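Local coordinates for protein 1-deoxy-D-xylulose 5-phosphate reductoisomerase (Moraxella catarrhalis, PDB 4ZQG) that catalyses the rearrangement and reduction of 1-deoxy-D-xylulose 5-phosphate to 2-C-methyl-D-erythritol 4-phosphate in the MEP pathway of isoprenoid precursor biosynthesis, at residues K183-T188 / H241-K246; V57-S62 / A67-K72; I222-A227 / I355-I360. One frame throughout, in Å; residues are numbered along the deposited sequence. Where two conformers were deposited one is given.

Overall arrangement
Contact 2 (57-62 with 67-72) closes before the others open and lies in the N-terminal, Rossmann-like region, where strand 58-61 belongs to the seven-stranded parallel sheet. Contacts 1 and 3 interleave along the chain, in the order 183-188, 222-227, 241-246, 355-360, and are joined through the successive helices 220-228 and 230-243. Their centres are 25 Å apart and their nearest atoms about 9 Å, whereas the centre of contact 2 is 40 Å from that of contact 1 and 34 Å from that of contact 3. Contact 1 rests on the four-stranded mixed sheet. Residues of helix 220-228 in contact 3 touch both NAD and fosmidomycin.

Contact 1 of 3, residues K183-T188 / H241-K246; sequences KKLWLT and HLFDLK
L185 meets L245 and F243 with the same methyl, CD1, which makes this leucine the centre of the contact. It projects from strand 182-189 with CG anti to the carbonyl carbon (chi1 -52°), and an extended second torsion carries CD1 far enough to come within 3.5 Å of L245 CD1. The branch carbon also takes part, L185 CG being 3.8 Å from the same L245 methyl. Toward the ring the approach is oblique, with L185 CD1 3.7 Å from F243 CD1. Leucine suits this place because its long aliphatic chain reaches both ring and methyl within the buried layer between sheet and helix. One face of the F243 ring has its own neighbour, L242 CB, 3.9 Å above the plane and over its centre.

F243 lies near the end of helix 230-243, and D244, with positive phi, is the first residue to leave the helical conformation. The turn brings L245 round to the strand. W186, on the strand's opposite face, donates from NE1 to E265; K183 and K184 form a classic beta bulge opposite E265 in the pairing with strand 260-266.

Because only hydrocarbon meets hydrocarbon here, helix end and sheet are joined by close-packed shape and the exclusion of water, without directional polar bonds between them.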
loop_
_atom_site.group_PDB
_atom_site.type_symbol
_atom_site.label_atom_id
_atom_site.label_comp_id
_atom_site.label_asym_id
_atom_site.label_seq_id
_atom_site.Cartn_x
_atom_site.Cartn_y
_atom_site.Cartn_z
ATOM N N LYS A 183 7.569 -6.610 -9.540
ATOM C CA LYS A 183 7.648 -8.008 -9.889
ATOM C C LYS A 183 6.442 -8.397 -10.611
ATOM O O LYS A 183 6.525 -8.892 -11.734
ATOM C CB LYS A 183 7.790 -8.912 -8.659
ATOM C CG LYS A 183 8.454 -10.249 -8.980
ATOM C CD LYS A 183 8.234 -11.251 -7.894
ATOM C CE LYS A 183 9.115 -12.467 -8.104
ATOM N NZ LYS A 183 8.956 -13.350 -6.921
ATOM N N LYS A 184 5.297 -8.176 -9.976
ATOM C CA LYS A 184 4.030 -8.493 -10.596
ATOM C C LYS A 184 2.877 -7.757 -9.947
ATOM O O LYS A 184 3.039 -7.181 -8.873
ATOM C CB LYS A 184 3.822 -9.995 -10.558
ATOM C CG LYS A 184 3.672 -10.617 -9.194
ATOM C CD LYS A 184 3.125 -12.037 -9.352
ATOM C CE LYS A 184 4.223 -13.024 -9.795
ATOM N NZ LYS A 184 4.638 -13.823 -8.623
ATOM N N LEU A 185 1.717 -7.751 -10.618
ATOM C CA LEU A 185 0.515 -7.057 -10.103
ATOM C C LEU A 185 -0.481 -8.100 -9.678
ATOM O O LEU A 185 -0.601 -9.117 -10.331
ATOM C CB LEU A 185 -0.092 -6.161 -11.168
ATOM C CG LEU A 185 0.846 -5.166 -11.844
ATOM C CD1 LEU A 185 0.088 -4.301 -12.825
ATOM C CD2 LEU A 185 1.538 -4.276 -10.829
ATOM N N TRP A 186 -1.157 -7.884 -8.562
ATOM C CA TRP A 186 -2.154 -8.831 -8.087
ATOM C C TRP A 186 -3.526 -8.146 -8.129
ATOM O O TRP A 186 -3.709 -7.096 -7.483
ATOM C CB TRP A 186 -1.837 -9.241 -6.667
ATOM C CG TRP A 186 -0.708 -10.143 -6.603
ATOM C CD1 TRP A 186 0.620 -9.808 -6.584
ATOM C CD2 TRP A 186 -0.755 -11.570 -6.597
ATOM N NE1 TRP A 186 1.373 -10.930 -6.562
ATOM C CE2 TRP A 186 0.558 -12.024 -6.534
ATOM C CE3 TRP A 186 -1.791 -12.507 -6.597
ATOM C CZ2 TRP A 186 0.876 -13.356 -6.503
ATOM C CZ3 TRP A 186 -1.459 -13.852 -6.544
ATOM C CH2 TRP A 186 -0.144 -14.255 -6.499
ATOM N N LEU A 187 -4.454 -8.694 -8.912
ATOM C CA LEU A 187 -5.842 -8.200 -8.956
ATOM C C LEU A 187 -6.677 -8.983 -7.981
ATOM O O LEU A 187 -6.738 -10.192 -8.071
ATOM C CB LEU A 187 -6.454 -8.343 -10.357
ATOM C CG LEU A 187 -5.925 -7.415 -11.429
ATOM C CD1 LEU A 187 -6.308 -7.917 -12.791
ATOM C CD2 LEU A 187 -6.441 -6.038 -11.207
ATOM N N THR A 188 -7.316 -8.295 -7.048
ATOM C CA THR A 188 -8.275 -8.929 -6.126
ATOM C C THR A 188 -9.649 -9.106 -6.829
ATOM O O THR A 188 -10.035 -8.298 -7.633
ATOM C CB THR A 188 -8.403 -8.071 -4.844
ATOM O OG1 THR A 188 -8.287 -6.670 -5.198
ATOM C CG2 THR A 188 -7.285 -8.390 -3.912
ATOM N N HIS A 241 -2.755 -2.967 -20.639
ATOM C CA HIS A 241 -2.572 -1.692 -21.332
ATOM C C HIS A 241 -2.223 -0.572 -20.404
ATOM O O HIS A 241 -1.406 0.272 -20.738
ATOM C CB HIS A 241 -3.810 -1.284 -22.121
ATOM C CG HIS A 241 -4.168 -2.244 -23.188
ATOM N ND1 HIS A 241 -3.468 -2.323 -24.375
ATOM C CD2 HIS A 241 -5.113 -3.211 -23.230
ATOM C CE1 HIS A 241 -3.968 -3.308 -25.099
ATOM N NE2 HIS A 241 -4.973 -3.856 -24.431
ATOM N N LEU A 242 -2.865 -0.505 -19.248
ATOM C CA LEU A 242 -2.652 0.658 -18.403
ATOM C C LEU A 242 -1.232 0.708 -17.907
ATOM O O LEU A 242 -0.604 1.767 -17.858
ATOM C CB LEU A 242 -3.591 0.636 -17.202
ATOM C CG LEU A 242 -4.990 1.242 -17.348
ATOM C CD1 LEU A 242 -5.719 1.018 -16.036
ATOM C CD2 LEU A 242 -4.882 2.701 -17.717
ATOM N N PHE A 243 -0.739 -0.455 -17.499
ATOM C CA PHE A 243 0.535 -0.521 -16.826
ATOM C C PHE A 243 1.641 -1.103 -17.700
ATOM O O PHE A 243 2.754 -1.299 -17.246
ATOM C CB PHE A 243 0.347 -1.320 -15.563
ATOM C CG PHE A 243 -0.719 -0.771 -14.689
ATOM C CD1 PHE A 243 -1.821 -1.523 -14.358
ATOM C CD2 PHE A 243 -0.613 0.509 -14.207
ATOM C CE1 PHE A 243 -2.809 -1.002 -13.553
ATOM C CE2 PHE A 243 -1.567 1.010 -13.378
ATOM C CZ PHE A 243 -2.677 0.255 -13.071
ATOM N N ASP A 244 1.318 -1.307 -18.967
ATOM C CA ASP A 244 2.263 -1.658 -19.992
ATOM C C ASP A 244 2.998 -2.976 -19.723
ATOM O O ASP A 244 4.201 -3.057 -19.919
ATOM C CB ASP A 244 3.243 -0.530 -20.208
ATOM C CG ASP A 244 3.942 -0.659 -21.496
ATOM O OD1 ASP A 244 5.188 -0.583 -21.507
ATOM O OD2 ASP A 244 3.258 -0.939 -22.507
ATOM N N LEU A 245 2.229 -3.996 -19.327
ATOM C CA LEU A 245 2.719 -5.325 -19.027
ATOM C C LEU A 245 1.991 -6.378 -19.853
ATOM O O LEU A 245 1.005 -6.066 -20.536
ATOM C CB LEU A 245 2.442 -5.614 -17.564
ATOM C CG LEU A 245 3.084 -4.688 -16.539
ATOM C CD1 LEU A 245 2.597 -5.071 -15.162
ATOM C CD2 LEU A 245 4.610 -4.773 -16.566
ATOM N N LYS A 246 2.431 -7.633 -19.753
ATOM C CA LYS A 246 1.753 -8.779 -20.367
ATOM C C LYS A 246 1.084 -9.596 -19.295
ATOM O O LYS A 246 1.361 -9.418 -18.142
ATOM C CB LYS A 246 2.727 -9.664 -21.133
ATOM C CG LYS A 246 3.603 -8.921 -22.114
ATOM C CD LYS A 246 2.828 -8.530 -23.333
ATOM C CE LYS A 246 3.723 -7.817 -24.314
ATOM N NZ LYS A 246 2.890 -7.571 -25.515
#

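Contact 2 of 3, residues V57-S62 / A67-K72; sequences VKICTS and AQLSQK
From strand 58-61, I59 and T61 both face L69 of the following helix, and the tight part of the contact is built round one atom, the leucine's CD1. I59 supplies the closer partner, I59 CD1 lying 3.4 Å from L69 CD1, with I59 CG1 behind it at 4.0 Å from the same L69 CD1. The isoleucine holds CG1 between its backbone N and carbonyl carbon (chi1 66°), a crowded setting that directs the longer branch at the helix. T61 touches more lightly, its CG2 lying 4.2 Å from L69 CD1. Threonine serves two surroundings: the methyl joins the apolar layer, while OG1 hydrogen-bonds the carbonyl oxygen of G40.

This is the first strand-helix step of a beta-alpha-beta unit, strand 58-61, helix 66-75 and strand 81-84, at the edge of the parallel Rossmann-type sheet. Beta-branched residues suit the strand, and L69 also packs on I82 of the next strand and on V44 of helix 44-54, filling the space between helix and sheet.

The outward side of the helix, with A67 and Q71 exposed, is looser. On another flank Q68 packs on V44 and K72 on L48, yet their ends are polar: one turn apart, K72 NZ donates to Q68 OE1 at 3.0 Å, arriving at 121° to the C=O bond. A weak, long ion pair links K72 to D45 as well.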
loop_
_atom_site.group_PDB
_atom_site.type_symbol
_atom_site.label_atom_id
_atom_site.label_comp_id
_atom_site.label_asym_id
_atom_site.label_seq_id
_atom_site.Cartn_x
_atom_site.Cartn_y
_atom_site.Cartn_z
ATOM N N VAL A 57 -22.792 23.676 -19.825
ATOM C CA VAL A 57 -22.763 24.302 -21.122
ATOM C C VAL A 57 -23.360 23.383 -22.175
ATOM O O VAL A 57 -24.042 23.836 -23.045
ATOM C CB VAL A 57 -21.339 24.773 -21.486
ATOM C CG1 VAL A 57 -21.312 25.413 -22.858
ATOM C CG2 VAL A 57 -20.837 25.754 -20.439
ATOM N N LYS A 58 -23.124 22.084 -22.097
ATOM C CA LYS A 58 -23.615 21.152 -23.118
ATOM C C LYS A 58 -24.064 19.881 -22.476
ATOM O O LYS A 58 -23.514 19.467 -21.468
ATOM C CB LYS A 58 -22.503 20.773 -24.121
ATOM C CG LYS A 58 -21.617 21.911 -24.595
ATOM C CD LYS A 58 -20.818 21.523 -25.844
ATOM C CE LYS A 58 -20.050 22.729 -26.385
ATOM N NZ LYS A 58 -19.018 22.337 -27.366
ATOM N N ILE A 59 -25.039 19.234 -23.076
ATOM C CA ILE A 59 -25.383 17.867 -22.703
ATOM C C ILE A 59 -25.682 17.112 -23.985
ATOM O O ILE A 59 -25.903 17.728 -25.025
ATOM C CB ILE A 59 -26.584 17.778 -21.749
ATOM C CG1 ILE A 59 -27.851 18.263 -22.478
ATOM C CG2 ILE A 59 -26.296 18.564 -20.490
ATOM C CD1 ILE A 59 -29.045 18.492 -21.568
ATOM N N CYS A 60 -25.660 15.786 -23.910
ATOM C CA CYS A 60 -25.813 14.936 -25.064
ATOM C C CYS A 60 -26.661 13.790 -24.648
ATOM O O CYS A 60 -26.468 13.270 -23.552
ATOM C CB CYS A 60 -24.440 14.401 -25.503
ATOM S SG CYS A 60 -24.469 13.266 -26.912
ATOM N N THR A 61 -27.568 13.360 -25.519
ATOM C CA THR A 61 -28.397 12.176 -25.255
ATOM C C THR A 61 -28.467 11.306 -26.488
ATOM O O THR A 61 -27.789 11.589 -27.498
ATOM C CB THR A 61 -29.810 12.565 -24.770
ATOM O OG1 THR A 61 -30.575 11.397 -24.472
ATOM C CG2 THR A 61 -30.539 13.376 -25.809
ATOM N N SER A 62 -29.277 10.247 -26.422
ATOM C CA SER A 62 -29.517 9.406 -27.596
ATOM C C SER A 62 -30.275 10.153 -28.675
ATOM O O SER A 62 -30.979 11.106 -28.375
ATOM C CB SER A 62 -30.288 8.139 -27.218
ATOM O OG SER A 62 -31.680 8.333 -27.074
ATOM N N ALA A 67 -34.946 15.405 -29.561
ATOM C CA ALA A 67 -36.068 16.337 -29.715
ATOM C C ALA A 67 -36.771 16.538 -28.392
ATOM O O ALA A 67 -36.938 17.656 -27.946
ATOM C CB ALA A 67 -37.050 15.854 -30.777
ATOM N N GLN A 68 -37.148 15.441 -27.747
ATOM C CA GLN A 68 -37.849 15.515 -26.466
ATOM C C GLN A 68 -37.043 16.309 -25.436
ATOM O O GLN A 68 -37.575 17.115 -24.697
ATOM C CB GLN A 68 -38.149 14.112 -25.963
ATOM C CG GLN A 68 -38.649 14.016 -24.524
ATOM C CD GLN A 68 -38.450 12.604 -23.960
ATOM O OE1 GLN A 68 -38.474 12.392 -22.750
ATOM N NE2 GLN A 68 -38.191 11.640 -24.845
ATOM N N LEU A 69 -35.747 16.095 -25.404
ATOM C CA LEU A 69 -34.944 16.698 -24.376
ATOM C C LEU A 69 -34.749 18.158 -24.678
ATOM O O LEU A 69 -34.700 18.946 -23.753
ATOM C CB LEU A 69 -33.593 15.960 -24.261
ATOM C CG LEU A 69 -32.695 15.953 -23.011
ATOM C CD1 LEU A 69 -31.357 16.615 -23.290
ATOM C CD2 LEU A 69 -33.310 16.558 -21.751
ATOM N N SER A 70 -34.639 18.505 -25.969
ATOM C CA SER A 70 -34.498 19.904 -26.385
ATOM C C SER A 70 -35.710 20.736 -25.999
ATOM O O SER A 70 -35.550 21.873 -25.557
ATOM C CB SER A 70 -34.254 20.046 -27.890
ATOM O OG SER A 70 -33.063 19.357 -28.288
ATOM N N GLN A 71 -36.901 20.174 -26.149
ATOM C CA GLN A 71 -38.113 20.866 -25.729
ATOM C C GLN A 71 -38.055 21.167 -24.241
ATOM O O GLN A 71 -38.313 22.290 -23.816
ATOM C CB GLN A 71 -39.358 20.036 -26.012
ATOM C CG GLN A 71 -40.615 20.853 -25.836
ATOM C CD GLN A 71 -40.554 22.134 -26.660
ATOM O OE1 GLN A 71 -40.505 22.096 -27.897
ATOM N NE2 GLN A 71 -40.517 23.268 -25.977
ATOM N N LYS A 72 -37.704 20.145 -23.463
ATOM C CA LYS A 72 -37.719 20.225 -22.030
ATOM C C LYS A 72 -36.687 21.169 -21.459
ATOM O O LYS A 72 -36.889 21.781 -20.402
ATOM C CB LYS A 72 -37.578 18.826 -21.439
ATOM C CG LYS A 72 -38.840 17.996 -21.604
ATOM C CD LYS A 72 -38.660 16.586 -21.065
ATOM C CE LYS A 72 -39.808 15.675 -21.518
ATOM N NZ LYS A 72 -39.774 14.315 -20.906
#

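Contact 3 of 3, residues I222-A227 / I355-I360; sequences ISIDSA and ICLTDI. With NAD (nicotinamide-adenine-dinucleotide), chain C; FOM (3-[formyl(hydroxy)amino]propylphosphonic acid), chain E.
One short helix does double duty here: through I224 it packs against L357 and I360 in a hydrophobic core, while I222 and S226, two residues before and after I224, turn to the cofactor and the inhibitor in the active site. On the core side everything converges on one methyl of I224, CG2, which stands anti to the backbone N and comes 3.9 Å from I360 CD1, the two side chains running at about a right angle. L357 approaches a little less closely, its CD1 4.2 Å from I224 CG2, but buries more surface. A227, almost one turn further on, faces the same way, and its small methyl probably leaves room for L357.

Toward the ligands, I222 CD1 reaches the nicotinamide, 3.4 Å from C6N of NAD, and I222 CD1 is also 3.6 Å from O2 of the bound fosmidomycin (FOM). Serine suits position 226: S226 OG, anti to the backbone N (chi1 170°), donates to FOM OP3 of the phosphonate at 2.6 Å. S190, N231 and K232 also hydrogen-bond the inhibitor. Within the other segment, C356 N donates to D359 OD1 at 3.3 Å from above the carboxylate plane.

Helix 333-351 completes the surroundings: L357 packs on F350, I360 on N343, and D225 accepts a hydrogen bond from N343, while helix 230-243 adjoins I222 through N231.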
loop_
_atom_site.group_PDB
_atom_site.type_symbol
_atom_site.label_atom_id
_atom_site.label_comp_id
_atom_site.label_asym_id
_atom_site.label_seq_id
_atom_site.Cartn_x
_atom_site.Cartn_y
_atom_site.Cartn_z
ATOM N N ILE A 222 -21.432 -4.850 -15.530
ATOM C CA ILE A 222 -20.369 -5.103 -14.598
ATOM C C ILE A 222 -20.901 -5.992 -13.490
ATOM O O ILE A 222 -20.238 -6.899 -13.055
ATOM C CB ILE A 222 -19.697 -3.792 -14.084
ATOM C CG1 ILE A 222 -18.296 -4.084 -13.584
ATOM C CG2 ILE A 222 -20.467 -3.138 -12.966
ATOM C CD1 ILE A 222 -17.490 -2.864 -13.189
ATOM N N SER A 223 -22.126 -5.813 -13.075
ATOM C CA SER A 223 -22.654 -6.693 -12.075
ATOM C C SER A 223 -22.600 -8.147 -12.526
ATOM O O SER A 223 -22.131 -8.990 -11.788
ATOM C CB SER A 223 -24.076 -6.252 -11.630
ATOM O OG SER A 223 -23.976 -5.109 -10.766
ATOM N N ILE A 224 -23.062 -8.446 -13.731
ATOM C CA ILE A 224 -23.102 -9.847 -14.225
ATOM C C ILE A 224 -21.701 -10.413 -14.480
ATOM O O ILE A 224 -21.387 -11.581 -14.189
ATOM C CB ILE A 224 -23.932 -9.943 -15.520
ATOM C CG1 ILE A 224 -25.398 -9.516 -15.260
ATOM C CG2 ILE A 224 -23.901 -11.361 -16.084
ATOM C CD1 ILE A 224 -26.175 -10.479 -14.382
ATOM N N ASP A 225 -20.866 -9.554 -15.025
ATOM C CA ASP A 225 -19.490 -9.855 -15.226
ATOM C C ASP A 225 -18.749 -10.256 -13.930
ATOM O O ASP A 225 -17.783 -11.057 -13.947
ATOM C CB ASP A 225 -18.836 -8.643 -15.855
ATOM C CG ASP A 225 -19.133 -8.520 -17.332
ATOM O OD1 ASP A 225 -19.670 -9.516 -17.949
ATOM O OD2 ASP A 225 -18.786 -7.414 -17.860
ATOM N N SER A 226 -19.181 -9.692 -12.811
ATOM C CA SER A 226 -18.605 -10.051 -11.536
ATOM C C SER A 226 -19.068 -11.453 -11.124
ATOM O O SER A 226 -18.273 -12.275 -10.710
ATOM C CB SER A 226 -18.946 -8.996 -10.499
ATOM O OG SER A 226 -18.581 -9.472 -9.236
ATOM N N ALA A 227 -20.353 -11.730 -11.285
ATOM C CA ALA A 227 -20.883 -13.084 -11.057
ATOM C C ALA A 227 -20.126 -14.218 -11.800
ATOM O O ALA A 227 -19.937 -15.274 -11.242
ATOM C CB ALA A 227 -22.374 -13.121 -11.405
ATOM N N ILE A 355 -30.552 -17.017 -22.224
ATOM C CA ILE A 355 -29.597 -18.075 -21.877
ATOM C C ILE A 355 -29.398 -18.218 -20.378
ATOM O O ILE A 355 -29.756 -17.333 -19.593
ATOM C CB ILE A 355 -28.216 -17.907 -22.565
ATOM C CG1 ILE A 355 -27.533 -16.604 -22.142
ATOM C CG2 ILE A 355 -28.366 -17.945 -24.082
ATOM C CD1 ILE A 355 -26.038 -16.581 -22.417
ATOM N N CYS A 356 -28.849 -19.368 -20.004
ATOM C CA CYS A 356 -28.344 -19.595 -18.654
ATOM C C CYS A 356 -27.099 -18.771 -18.311
ATOM O O CYS A 356 -26.362 -18.351 -19.188
ATOM C CB CYS A 356 -27.997 -21.067 -18.503
ATOM S SG CYS A 356 -29.474 -22.051 -18.551
ATOM N N LEU A 357 -26.837 -18.577 -17.027
ATOM C CA LEU A 357 -25.627 -17.850 -16.619
ATOM C C LEU A 357 -24.344 -18.534 -17.113
ATOM O O LEU A 357 -23.474 -17.860 -17.670
ATOM C CB LEU A 357 -25.557 -17.679 -15.105
ATOM C CG LEU A 357 -24.381 -16.813 -14.651
ATOM C CD1 LEU A 357 -24.520 -15.373 -15.142
ATOM C CD2 LEU A 357 -24.250 -16.875 -13.138
ATOM N N THR A 358 -24.257 -19.852 -16.899
ATOM C CA THR A 358 -23.129 -20.676 -17.340
ATOM C C THR A 358 -22.964 -20.745 -18.854
ATOM O O THR A 358 -21.930 -21.167 -19.358
ATOM C CB THR A 358 -23.299 -22.125 -16.876
ATOM O OG1 THR A 358 -24.629 -22.569 -17.176
ATOM C CG2 THR A 358 -23.072 -22.217 -15.396
ATOM N N ASP A 359 -24.007 -20.371 -19.586
ATOM C CA ASP A 359 -23.905 -20.269 -21.030
ATOM C C ASP A 359 -23.008 -19.095 -21.470
ATOM O O ASP A 359 -22.561 -19.085 -22.603
ATOM C CB ASP A 359 -25.301 -20.161 -21.690
ATOM C CG ASP A 359 -26.062 -21.509 -21.758
ATOM O OD1 ASP A 359 -27.304 -21.437 -21.982
ATOM O OD2 ASP A 359 -25.455 -22.608 -21.612
ATOM N N ILE A 360 -22.746 -18.113 -20.615
ATOM C CA ILE A 360 -21.865 -17.019 -21.009
ATOM C C ILE A 360 -20.472 -17.544 -21.368
ATOM O O ILE A 360 -19.834 -17.037 -22.288
ATOM C CB ILE A 360 -21.793 -15.903 -19.934
ATOM C CG1 ILE A 360 -23.179 -15.232 -19.816
ATOM C CG2 ILE A 360 -20.695 -14.876 -20.265
ATOM C CD1 ILE A 360 -23.280 -14.046 -18.892
HETATM P PA NAD C . -24.369 2.078 -15.940
HETATM O O1A NAD C . -25.006 1.001 -16.751
HETATM O O2A NAD C . -24.821 2.364 -14.524
HETATM O O5B NAD C . -24.286 3.474 -16.751
HETATM C C5B NAD C . -23.764 3.600 -18.064
HETATM C C4B NAD C . -23.804 5.062 -18.537
HETATM O O4B NAD C . -23.452 5.066 -19.933
HETATM C C3B NAD C . -25.185 5.719 -18.407
HETATM O O3B NAD C . -25.091 7.102 -18.054
HETATM C C2B NAD C . -25.769 5.573 -19.803
HETATM O O2B NAD C . -26.576 6.681 -20.198
HETATM C C1B NAD C . -24.561 5.479 -20.728
HETATM N N9A NAD C . -24.815 4.546 -21.866
HETATM C C8A NAD C . -25.299 3.295 -21.767
HETATM N N7A NAD C . -25.425 2.718 -22.986
HETATM C C5A NAD C . -25.023 3.604 -23.896
HETATM C C6A NAD C . -24.933 3.585 -25.374
HETATM N N6A NAD C . -25.299 2.467 -26.079
HETATM N N1A NAD C . -24.476 4.720 -25.942
HETATM C C2A NAD C . -24.141 5.828 -25.218
HETATM N N3A NAD C . -24.206 5.920 -23.870
HETATM C C4A NAD C . -24.634 4.831 -23.169
HETATM O O3 NAD C . -22.791 1.721 -15.937
HETATM P PN NAD C . -21.738 1.722 -14.716
HETATM O O1N NAD C . -22.068 0.487 -13.907
HETATM O O2N NAD C . -21.662 3.127 -14.168
HETATM O O5D NAD C . -20.427 1.431 -15.599
HETATM C C5D NAD C . -19.744 2.472 -16.301
HETATM C C4D NAD C . -18.355 1.994 -16.729
HETATM O O4D NAD C . -17.425 2.021 -15.642
HETATM C C3D NAD C . -18.410 0.558 -17.219
HETATM O O3D NAD C . -17.471 0.443 -18.283
HETATM C C2D NAD C . -18.024 -0.267 -16.012
HETATM O O2D NAD C . -17.503 -1.547 -16.398
HETATM C C1D NAD C . -17.033 0.671 -15.314
HETATM N N1N NAD C . -16.998 0.470 -13.857
HETATM C C2N NAD C . -18.102 0.674 -13.096
HETATM C C3N NAD C . -18.074 0.447 -11.704
HETATM C C7N NAD C . -19.270 0.686 -10.817
HETATM O O7N NAD C . -19.123 0.758 -9.610
HETATM N N7N NAD C . -20.482 0.836 -11.350
HETATM C C4N NAD C . -16.890 0.017 -11.126
HETATM C C5N NAD C . -15.791 -0.160 -11.929
HETATM C C6N NAD C . -15.850 0.062 -13.293
HETATM O O2 FOM E . -15.072 -3.861 -10.664
HETATM N N1 FOM E . -15.435 -3.460 -9.395
HETATM C C1 FOM E . -14.883 -2.467 -8.828
HETATM O O1 FOM E . -13.991 -1.845 -9.382
HETATM C C2 FOM E . -16.438 -4.304 -8.754
HETATM C C3 FOM E . -15.658 -5.619 -8.706
HETATM C C4 FOM E . -16.520 -6.773 -8.278
HETATM P PA1 FOM E . -15.469 -8.200 -8.434
HETATM O OP1 FOM E . -14.297 -8.026 -7.366
HETATM O OP2 FOM E . -14.769 -8.157 -9.718
HETATM O OP3 FOM E . -16.221 -9.631 -8.247
#